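Long-range contacts in succinate dehydrogenase subunit A (PDB 7D6V), which binds FAD and, as the flavoprotein subunit of a respiratory succinate dehydrogenase, probably oxidises succinate to fumarate and passes the electrons to the iron-sulfur subunit: residues A[505-509]-A[551-555]; A[544-549]-A[591-595]; A[237-241]-A[392-396]. All blocks are in the same frame, centred on the assembly; numbering follows the deposited sequence.

Interaction 1 (A[505-509]-A[551-555]); sequences IQEAL and AKAAL
Residues 505-509 and 551-555 are each a turn of regular alpha-helix, closed by the backbone hydrogen bonds Leu-509 N to Ile-505 O (3.0 Å) and Leu-555 N to Ala-551 O (2.9 Å). The two short axes run almost antiparallel, 156° between their N-to-C directions (signed crossing -156°), and approach to 9.6 Å. Ile-505 lies across from Leu-555, with CA atoms 6.2 Å apart. Ile-505 adopts the m,t rotamer: CG2 rests 3.6 Å from Leu-555 CB and 3.3 Å from Ala-551 O, while CD1 extends to 4.3 Å from Ala-554 CB. The methyl side chains of Ala-551 and Ala-554 leave room for these larger neighbours. This is the antiparallel packing of helices 502-518 and 532-556, consecutive helices of the flavoprotein C-terminal region, held here by apolar contacts. One turn after Ile-505, Leu-509, also m,t, reaches across with CD2, 3.6 Å from Ala-551 CB and 3.7 Å from Lys-552 CG. Leu-555 takes the t,p rotamer, which brings its CD2 to 4.2 Å from Leu-509 CD1 and 3.8 Å from Gln-506 OE1. At the partly exposed border, Lys-552 starts away from the other helix with an m chi1 and then runs extended, so its aliphatic base covers Leu-509 while NZ hydrogen-bonds to Asp-594 O.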
ATOM      1  N   ILE A 505     -24.017  26.085  15.905  1.00 26.05           N
ATOM      2  CA  ILE A 505     -24.428  24.722  16.229  1.00 26.05           C
ATOM      3  C   ILE A 505     -25.947  24.602  16.200  1.00 26.05           C
ATOM      4  O   ILE A 505     -26.498  23.598  15.729  1.00 26.05           O
ATOM      5  CB  ILE A 505     -23.855  24.293  17.591  1.00 26.05           C
ATOM      6  CG1 ILE A 505     -22.330  24.309  17.567  1.00 26.05           C
ATOM      7  CG2 ILE A 505     -24.323  22.899  17.943  1.00 26.05           C
ATOM      8  CD1 ILE A 505     -21.714  24.349  18.943  1.00 26.05           C
ATOM      9  N   GLN A 506     -26.649  25.618  16.706  1.00 27.28           N
ATOM     10  CA  GLN A 506     -28.106  25.592  16.661  1.00 27.28           C
ATOM     11  C   GLN A 506     -28.611  25.583  15.225  1.00 27.28           C
ATOM     12  O   GLN A 506     -29.549  24.851  14.890  1.00 27.28           O
ATOM     13  CB  GLN A 506     -28.676  26.783  17.426  1.00 27.28           C
ATOM     14  CG  GLN A 506     -30.159  26.680  17.694  1.00 27.28           C
ATOM     15  CD  GLN A 506     -30.497  25.545  18.635  1.00 27.28           C
ATOM     16  OE1 GLN A 506     -30.080  25.539  19.792  1.00 27.28           O
ATOM     17  NE2 GLN A 506     -31.252  24.571  18.142  1.00 27.28           N
ATOM     18  N   GLU A 507     -27.992  26.388  14.358  1.00 27.90           N
ATOM     19  CA  GLU A 507     -28.365  26.389  12.948  1.00 27.90           C
ATOM     20  C   GLU A 507     -28.054  25.047  12.294  1.00 27.90           C
ATOM     21  O   GLU A 507     -28.808  24.577  11.435  1.00 27.90           O
ATOM     22  CB  GLU A 507     -27.646  27.524  12.224  1.00 27.90           C
ATOM     23  CG  GLU A 507     -27.865  27.558  10.727  1.00 27.90           C
ATOM     24  CD  GLU A 507     -26.891  28.482  10.026  1.00 27.90           C
ATOM     25  OE1 GLU A 507     -26.095  29.144  10.725  1.00 27.90           O
ATOM     26  OE2 GLU A 507     -26.917  28.544   8.779  1.00 27.90           O
ATOM     27  N   ALA A 508     -26.947  24.417  12.688  1.00 26.13           N
ATOM     28  CA  ALA A 508     -26.617  23.098  12.164  1.00 26.13           C
ATOM     29  C   ALA A 508     -27.679  22.078  12.539  1.00 26.13           C
ATOM     30  O   ALA A 508     -28.082  21.262  11.707  1.00 26.13           O
ATOM     31  CB  ALA A 508     -25.247  22.654  12.674  1.00 26.13           C
ATOM     32  N   LEU A 509     -28.146  22.107  13.787  1.00 25.23           N
ATOM     33  CA  LEU A 509     -29.227  21.210  14.186  1.00 25.23           C
ATOM     34  C   LEU A 509     -30.508  21.512  13.415  1.00 25.23           C
ATOM     35  O   LEU A 509     -31.212  20.593  12.964  1.00 25.23           O
ATOM     36  CB  LEU A 509     -29.466  21.319  15.692  1.00 25.23           C
ATOM     37  CG  LEU A 509     -28.450  20.605  16.585  1.00 25.23           C
ATOM     38  CD1 LEU A 509     -28.617  21.028  18.028  1.00 25.23           C
ATOM     39  CD2 LEU A 509     -28.579  19.101  16.449  1.00 25.23           C
ATOM     40  N   ALA A 551     -23.518  17.156  16.883  1.00 21.27           N
ATOM     41  CA  ALA A 551     -23.970  18.531  17.057  1.00 21.27           C
ATOM     42  C   ALA A 551     -24.574  18.751  18.438  1.00 21.27           C
ATOM     43  O   ALA A 551     -24.311  19.774  19.081  1.00 21.27           O
ATOM     44  CB  ALA A 551     -24.975  18.893  15.967  1.00 21.27           C
ATOM     45  N   LYS A 552     -25.380  17.802  18.919  1.00 22.18           N
ATOM     46  CA  LYS A 552     -25.998  17.982  20.228  1.00 22.18           C
ATOM     47  C   LYS A 552     -24.962  17.940  21.346  1.00 22.18           C
ATOM     48  O   LYS A 552     -25.029  18.739  22.290  1.00 22.18           O
ATOM     49  CB  LYS A 552     -27.082  16.929  20.446  1.00 22.18           C
ATOM     50  CG  LYS A 552     -28.336  17.195  19.645  1.00 22.18           C
ATOM     51  CD  LYS A 552     -29.496  16.354  20.130  1.00 22.18           C
ATOM     52  CE  LYS A 552     -30.793  16.814  19.495  1.00 22.18           C
ATOM     53  NZ  LYS A 552     -31.970  16.190  20.149  1.00 22.18           N
ATOM     54  N   ALA A 553     -23.988  17.030  21.256  1.00 20.96           N
ATOM     55  CA  ALA A 553     -22.929  17.001  22.260  1.00 20.96           C
ATOM     56  C   ALA A 553     -22.126  18.297  22.257  1.00 20.96           C
ATOM     57  O   ALA A 553     -21.824  18.855  23.322  1.00 20.96           O
ATOM     58  CB  ALA A 553     -22.015  15.801  22.024  1.00 20.96           C
ATOM     59  N   ALA A 554     -21.783  18.798  21.064  1.00 21.25           N
ATOM     60  CA  ALA A 554     -21.015  20.033  20.973  1.00 21.25           C
ATOM     61  C   ALA A 554     -21.796  21.222  21.509  1.00 21.25           C
ATOM     62  O   ALA A 554     -21.207  22.140  22.088  1.00 21.25           O
ATOM     63  CB  ALA A 554     -20.596  20.285  19.526  1.00 21.25           C
ATOM     64  N   LEU A 555     -23.115  21.231  21.322  1.00 22.43           N
ATOM     65  CA  LEU A 555     -23.919  22.301  21.900  1.00 22.43           C
ATOM     66  C   LEU A 555     -23.977  22.191  23.416  1.00 22.43           C
ATOM     67  O   LEU A 555     -23.986  23.208  24.118  1.00 22.43           O
ATOM     68  CB  LEU A 555     -25.329  22.281  21.315  1.00 22.43           C
ATOM     69  CG  LEU A 555     -26.232  23.426  21.777  1.00 22.43           C
ATOM     70  CD1 LEU A 555     -25.832  24.725  21.101  1.00 22.43           C
ATOM     71  CD2 LEU A 555     -27.687  23.107  21.513  1.00 22.43           C
TER

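Interaction 2 (A[544-549]-A[591-595]); sequences LLVSEC and VVPDV
A buried contact between a helix face and an extended chain, this one lays residues 591-595 along residues 544-549 in the middle of helix 532-556, within the C-terminal region of the flavoprotein. The helical turns are regular (Glu-548 N to Leu-544 O and Cys-549 N to Leu-545 O, both 3.0 Å). The partner is extended throughout and becomes strand at Asp-594; CA atoms are nearest at Leu-545 with Val-591 (6.4 Å) and Cys-549 with Asp-594 (6.6 Å), so both chains advance the same way. Val-591, chi1 t, sets CG1 4.1 Å from Leu-544 CB. Leu-545, in the t,p rotamer, swings CD1 to 3.6 Å from Val-592 CG2, 3.2 Å from Val-592 O and 3.4 Å from Asp-594 OD1. The strand that starts here pairs antiparallel with strand 582-585, making a small two-stranded sheet, one face of which, the one carrying Asp-594, packs against the helix; Leu-234 of helix 230-236 touches Leu-545, Cys-549 and Asp-594. Acidic groups crowd the far end: Glu-548, chi1 and chi2 both t, has OE2 3.5 Å from Asp-594 OD1, two acceptors of like charge, a closeness eased by the salt bridge from Glu-548 OE2 to Lys-516. Asp-594 (chi1 m) also brings OD2 to 3.3 Å from Cys-549 SG, a side chain small enough to fit beside the carboxylate.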
ATOM      1  N   LEU A 544     -26.471  10.816   9.095  1.00 19.85           N
ATOM      2  CA  LEU A 544     -27.363  11.803   9.697  1.00 19.85           C
ATOM      3  C   LEU A 544     -27.488  11.597  11.201  1.00 19.85           C
ATOM      4  O   LEU A 544     -27.457  12.567  11.971  1.00 19.85           O
ATOM      5  CB  LEU A 544     -28.737  11.741   9.033  1.00 19.85           C
ATOM      6  CG  LEU A 544     -28.851  12.300   7.613  1.00 19.85           C
ATOM      7  CD1 LEU A 544     -30.178  11.909   6.987  1.00 19.85           C
ATOM      8  CD2 LEU A 544     -28.682  13.806   7.611  1.00 19.85           C
ATOM      9  N   LEU A 545     -27.626  10.344  11.640  1.00 19.65           N
ATOM     10  CA  LEU A 545     -27.728  10.072  13.072  1.00 19.65           C
ATOM     11  C   LEU A 545     -26.462  10.507  13.808  1.00 19.65           C
ATOM     12  O   LEU A 545     -26.525  11.163  14.859  1.00 19.65           O
ATOM     13  CB  LEU A 545     -28.007   8.587  13.293  1.00 19.65           C
ATOM     14  CG  LEU A 545     -28.424   8.147  14.694  1.00 19.65           C
ATOM     15  CD1 LEU A 545     -29.693   8.850  15.097  1.00 19.65           C
ATOM     16  CD2 LEU A 545     -28.608   6.644  14.747  1.00 19.65           C
ATOM     17  N   VAL A 546     -25.297  10.167  13.252  1.00 19.81           N
ATOM     18  CA  VAL A 546     -24.039  10.520  13.903  1.00 19.81           C
ATOM     19  C   VAL A 546     -23.847  12.031  13.920  1.00 19.81           C
ATOM     20  O   VAL A 546     -23.348  12.594  14.902  1.00 19.81           O
ATOM     21  CB  VAL A 546     -22.867   9.796  13.217  1.00 19.81           C
ATOM     22  CG1 VAL A 546     -21.542  10.364  13.678  1.00 19.81           C
ATOM     23  CG2 VAL A 546     -22.933   8.309  13.508  1.00 19.81           C
ATOM     24  N   SER A 547     -24.239  12.715  12.841  1.00 20.96           N
ATOM     25  CA  SER A 547     -24.126  14.169  12.807  1.00 20.96           C
ATOM     26  C   SER A 547     -25.008  14.819  13.863  1.00 20.96           C
ATOM     27  O   SER A 547     -24.588  15.774  14.528  1.00 20.96           O
ATOM     28  CB  SER A 547     -24.480  14.689  11.417  1.00 20.96           C
ATOM     29  OG  SER A 547     -23.722  14.029  10.423  1.00 20.96           O
ATOM     30  N   GLU A 548     -26.236  14.320  14.030  1.00 22.78           N
ATOM     31  CA  GLU A 548     -27.097  14.854  15.081  1.00 22.78           C
ATOM     32  C   GLU A 548     -26.470  14.661  16.456  1.00 22.78           C
ATOM     33  O   GLU A 548     -26.485  15.576  17.291  1.00 22.78           O
ATOM     34  CB  GLU A 548     -28.474  14.193  15.023  1.00 22.78           C
ATOM     35  CG  GLU A 548     -29.555  14.936  15.790  1.00 22.78           C
ATOM     36  CD  GLU A 548     -30.875  14.188  15.809  1.00 22.78           C
ATOM     37  OE1 GLU A 548     -31.721  14.490  16.679  1.00 22.78           O
ATOM     38  OE2 GLU A 548     -31.072  13.298  14.954  1.00 22.78           O
ATOM     39  N   CYS A 549     -25.900  13.478  16.703  1.00 21.79           N
ATOM     40  CA  CYS A 549     -25.260  13.225  17.992  1.00 21.79           C
ATOM     41  C   CYS A 549     -24.102  14.188  18.232  1.00 21.79           C
ATOM     42  O   CYS A 549     -23.972  14.769  19.319  1.00 21.79           O
ATOM     43  CB  CYS A 549     -24.774  11.778  18.060  1.00 21.79           C
ATOM     44  SG  CYS A 549     -26.025  10.594  18.566  1.00 21.79           S
ATOM     45  N   VAL A 591     -34.813   7.740  10.781  1.00 27.24           N
ATOM     46  CA  VAL A 591     -33.672   8.406  11.396  1.00 27.24           C
ATOM     47  C   VAL A 591     -34.151   8.875  12.760  1.00 27.24           C
ATOM     48  O   VAL A 591     -34.846   9.891  12.873  1.00 27.24           O
ATOM     49  CB  VAL A 591     -33.139   9.568  10.553  1.00 27.24           C
ATOM     50  CG1 VAL A 591     -31.862  10.112  11.170  1.00 27.24           C
ATOM     51  CG2 VAL A 591     -32.887   9.116   9.126  1.00 27.24           C
ATOM     52  N   VAL A 592     -33.788   8.131  13.797  1.00 27.11           N
ATOM     53  CA  VAL A 592     -34.282   8.357  15.151  1.00 27.11           C
ATOM     54  C   VAL A 592     -33.677   9.623  15.751  1.00 27.11           C
ATOM     55  O   VAL A 592     -32.595  10.054  15.330  1.00 27.11           O
ATOM     56  CB  VAL A 592     -34.001   7.129  16.025  1.00 27.11           C
ATOM     57  CG1 VAL A 592     -34.735   5.929  15.478  1.00 27.11           C
ATOM     58  CG2 VAL A 592     -32.527   6.839  16.018  1.00 27.11           C
ATOM     59  N   PRO A 593     -34.347  10.261  16.706  1.00 26.93           N
ATOM     60  CA  PRO A 593     -33.746  11.381  17.429  1.00 26.93           C
ATOM     61  C   PRO A 593     -33.000  10.915  18.673  1.00 26.93           C
ATOM     62  O   PRO A 593     -33.246   9.839  19.218  1.00 26.93           O
ATOM     63  CB  PRO A 593     -34.957  12.246  17.807  1.00 26.93           C
ATOM     64  CG  PRO A 593     -36.104  11.311  17.848  1.00 26.93           C
ATOM     65  CD  PRO A 593     -35.767  10.083  17.040  1.00 26.93           C
ATOM     66  N   ASP A 594     -32.074  11.760  19.115  1.00 25.18           N
ATOM     67  CA  ASP A 594     -31.176  11.428  20.208  1.00 25.18           C
ATOM     68  C   ASP A 594     -31.375  12.370  21.385  1.00 25.18           C
ATOM     69  O   ASP A 594     -31.741  13.536  21.221  1.00 25.18           O
ATOM     70  CB  ASP A 594     -29.716  11.484  19.758  1.00 25.18           C
ATOM     71  CG  ASP A 594     -29.475  10.712  18.484  1.00 25.18           C
ATOM     72  OD1 ASP A 594     -29.594  11.311  17.395  1.00 25.18           O
ATOM     73  OD2 ASP A 594     -29.166   9.506  18.569  1.00 25.18           O
ATOM     74  N   VAL A 595     -31.128  11.837  22.577  1.00 25.09           N
ATOM     75  CA  VAL A 595     -31.082  12.605  23.813  1.00 25.09           C
ATOM     76  C   VAL A 595     -29.692  12.444  24.406  1.00 25.09           C
ATOM     77  O   VAL A 595     -29.172  11.324  24.483  1.00 25.09           O
ATOM     78  CB  VAL A 595     -32.165  12.151  24.809  1.00 25.09           C
ATOM     79  CG1 VAL A 595     -31.812  12.584  26.218  1.00 25.09           C
ATOM     80  CG2 VAL A 595     -33.503  12.722  24.413  1.00 25.09           C
TER

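Interaction 3 (A[237-241]-A[392-396])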
ATOM      1  N   GLY A 237     -29.247  -0.149  20.835  1.00 16.69           N
ATOM      2  CA  GLY A 237     -29.643   0.232  22.175  1.00 16.69           C
ATOM      3  C   GLY A 237     -28.489   0.575  23.089  1.00 16.69           C
ATOM      4  O   GLY A 237     -28.680   0.772  24.292  1.00 16.69           O
ATOM      5  N   SER A 238     -27.288   0.651  22.532  1.00 17.74           N
ATOM      6  CA  SER A 238     -26.118   1.042  23.303  1.00 17.74           C
ATOM      7  C   SER A 238     -26.031   2.565  23.338  1.00 17.74           C
ATOM      8  O   SER A 238     -26.951   3.278  22.930  1.00 17.74           O
ATOM      9  CB  SER A 238     -24.861   0.406  22.723  1.00 17.74           C
ATOM     10  OG  SER A 238     -25.029  -0.990  22.570  1.00 17.74           O
ATOM     11  N   ALA A 239     -24.910   3.081  23.824  1.00 17.72           N
ATOM     12  CA  ALA A 239     -24.745   4.505  24.048  1.00 17.72           C
ATOM     13  C   ALA A 239     -23.417   4.970  23.471  1.00 17.72           C
ATOM     14  O   ALA A 239     -22.485   4.186  23.286  1.00 17.72           O
ATOM     15  CB  ALA A 239     -24.818   4.833  25.538  1.00 17.72           C
ATOM     16  N   LEU A 240     -23.349   6.265  23.187  1.00 18.18           N
ATOM     17  CA  LEU A 240     -22.159   6.902  22.647  1.00 18.18           C
ATOM     18  C   LEU A 240     -21.676   7.965  23.622  1.00 18.18           C
ATOM     19  O   LEU A 240     -22.477   8.614  24.300  1.00 18.18           O
ATOM     20  CB  LEU A 240     -22.446   7.529  21.278  1.00 18.18           C
ATOM     21  CG  LEU A 240     -22.130   6.732  20.010  1.00 18.18           C
ATOM     22  CD1 LEU A 240     -22.743   5.352  20.049  1.00 18.18           C
ATOM     23  CD2 LEU A 240     -22.635   7.488  18.801  1.00 18.18           C
ATOM     24  N   ILE A 241     -20.357   8.134  23.701  1.00 17.97           N
ATOM     25  CA  ILE A 241     -19.754   9.119  24.587  1.00 17.97           C
ATOM     26  C   ILE A 241     -18.751   9.947  23.799  1.00 17.97           C
ATOM     27  O   ILE A 241     -18.208   9.509  22.785  1.00 17.97           O
ATOM     28  CB  ILE A 241     -19.058   8.477  25.806  1.00 17.97           C
ATOM     29  CG1 ILE A 241     -18.017   7.454  25.355  1.00 17.97           C
ATOM     30  CG2 ILE A 241     -20.064   7.821  26.710  1.00 17.97           C
ATOM     31  CD1 ILE A 241     -17.039   7.079  26.436  1.00 17.97           C
ATOM     32  N   GLY A 392     -14.619  10.066  20.264  1.00 17.65           N
ATOM     33  CA  GLY A 392     -15.814   9.479  20.826  1.00 17.65           C
ATOM     34  C   GLY A 392     -16.155   8.148  20.188  1.00 17.65           C
ATOM     35  O   GLY A 392     -15.502   7.678  19.258  1.00 17.65           O
ATOM     36  N   GLY A 393     -17.205   7.532  20.710  1.00 16.85           N
ATOM     37  CA  GLY A 393     -17.637   6.254  20.183  1.00 16.85           C
ATOM     38  C   GLY A 393     -18.516   5.531  21.185  1.00 16.85           C
ATOM     39  O   GLY A 393     -19.072   6.138  22.093  1.00 16.85           O
ATOM     40  N   ILE A 394     -18.613   4.217  20.991  1.00 16.85           N
ATOM     41  CA  ILE A 394     -19.477   3.392  21.824  1.00 16.85           C
ATOM     42  C   ILE A 394     -18.882   3.279  23.220  1.00 16.85           C
ATOM     43  O   ILE A 394     -17.699   2.954  23.386  1.00 16.85           O
ATOM     44  CB  ILE A 394     -19.674   2.012  21.183  1.00 16.85           C
ATOM     45  CG1 ILE A 394     -20.225   2.166  19.768  1.00 16.85           C
ATOM     46  CG2 ILE A 394     -20.615   1.168  22.012  1.00 16.85           C
ATOM     47  CD1 ILE A 394     -19.658   1.187  18.787  1.00 16.85           C
ATOM     48  N   GLU A 395     -19.699   3.555  24.230  1.00 17.35           N
ATOM     49  CA  GLU A 395     -19.262   3.472  25.619  1.00 17.35           C
ATOM     50  C   GLU A 395     -19.021   2.012  25.985  1.00 17.35           C
ATOM     51  O   GLU A 395     -19.950   1.200  25.975  1.00 17.35           O
ATOM     52  CB  GLU A 395     -20.306   4.106  26.530  1.00 17.35           C
ATOM     53  CG  GLU A 395     -19.846   4.296  27.955  1.00 17.35           C
ATOM     54  CD  GLU A 395     -20.950   4.806  28.850  1.00 17.35           C
ATOM     55  OE1 GLU A 395     -22.110   4.391  28.656  1.00 17.35           O
ATOM     56  OE2 GLU A 395     -20.662   5.626  29.744  1.00 17.35           O
ATOM     57  N   VAL A 396     -17.776   1.679  26.312  1.00 18.23           N
ATOM     58  CA  VAL A 396     -17.374   0.301  26.543  1.00 18.23           C
ATOM     59  C   VAL A 396     -17.131   0.091  28.031  1.00 18.23           C
ATOM     60  O   VAL A 396     -16.883   1.030  28.793  1.00 18.23           O
ATOM     61  CB  VAL A 396     -16.104  -0.073  25.748  1.00 18.23           C
ATOM     62  CG1 VAL A 396     -16.325   0.082  24.268  1.00 18.23           C
ATOM     63  CG2 VAL A 396     -14.933   0.776  26.192  1.00 18.23           C
TER
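Three backbone hydrogen bonds join these segments. Ile-241 and Gly-393 form an antiparallel hydrogen-bonded pair in which each residue both gives and accepts: Ile-241 N donates to Gly-393 O at 2.9 Å, and Gly-393 N to Ile-241 O at 3.0 Å. Two residues further along the chain, Glu-395 N donates to Ala-239 O (3.0 Å, nearly straight at 169°). Between them, Leu-240 faces Ile-394 as a non-hydrogen-bonded pair, CA atoms 4.5 Å apart. The polar backbone groups of both residues look outward, Leu-240 pairing with Cys-583, and Ile-394 with Cys-414 and Gly-416, so each strand is hydrogen-bonded on its other edge too. Closeness at the pair also gives CA-H...O contacts, from Leu-240 CA to Gly-393 O (3.2 Å) and from Ile-394 CA to Ala-239 O (3.4 Å).

Glycine is needed where the strands meet. A CB on Gly-392 would lie 2.6 Å from Ile-241 O, whereas Gly-393 has backbone angles that would jam a CB against the carbonyl oxygen of Gly-392. Ile-241 lays CG2 3.7 Å from Glu-395 CB, the aliphatic part of the acid giving apolar cover. Leu-240 CD1 meets Ile-394 CG1 at 4.1 Å. Gly-237, whose positive phi suits it to leaving helix 230-236, starts the turn into the strand. What results is a short antiparallel ladder in the mixed sheet of the FAD-binding domain, with the Ile-394 side chain about 10 Å from the bound flavin cofactor.

In the fold
Going from the N terminus, interaction 3 comes first: it joins 237-241 to 392-396 across 150 residues and is complete before the others begin. Interaction 1 then opens at 505-509, interaction 2 opens at 544-549 before interaction 1 closes at 551-555, and interaction 2 closes at 591-595, so the two loops cross. Both use helix 532-556, and they touch where Lys-552 NZ lies 2.9 Å from Asp-594 O, a probable hydrogen bond. Interaction 3 touches neither, yet strand 582-585 links the regions: it pairs with the strand of interaction 2 and, through Cys-583, with Leu-240, fastening the C-terminal region to the FAD-binding domain.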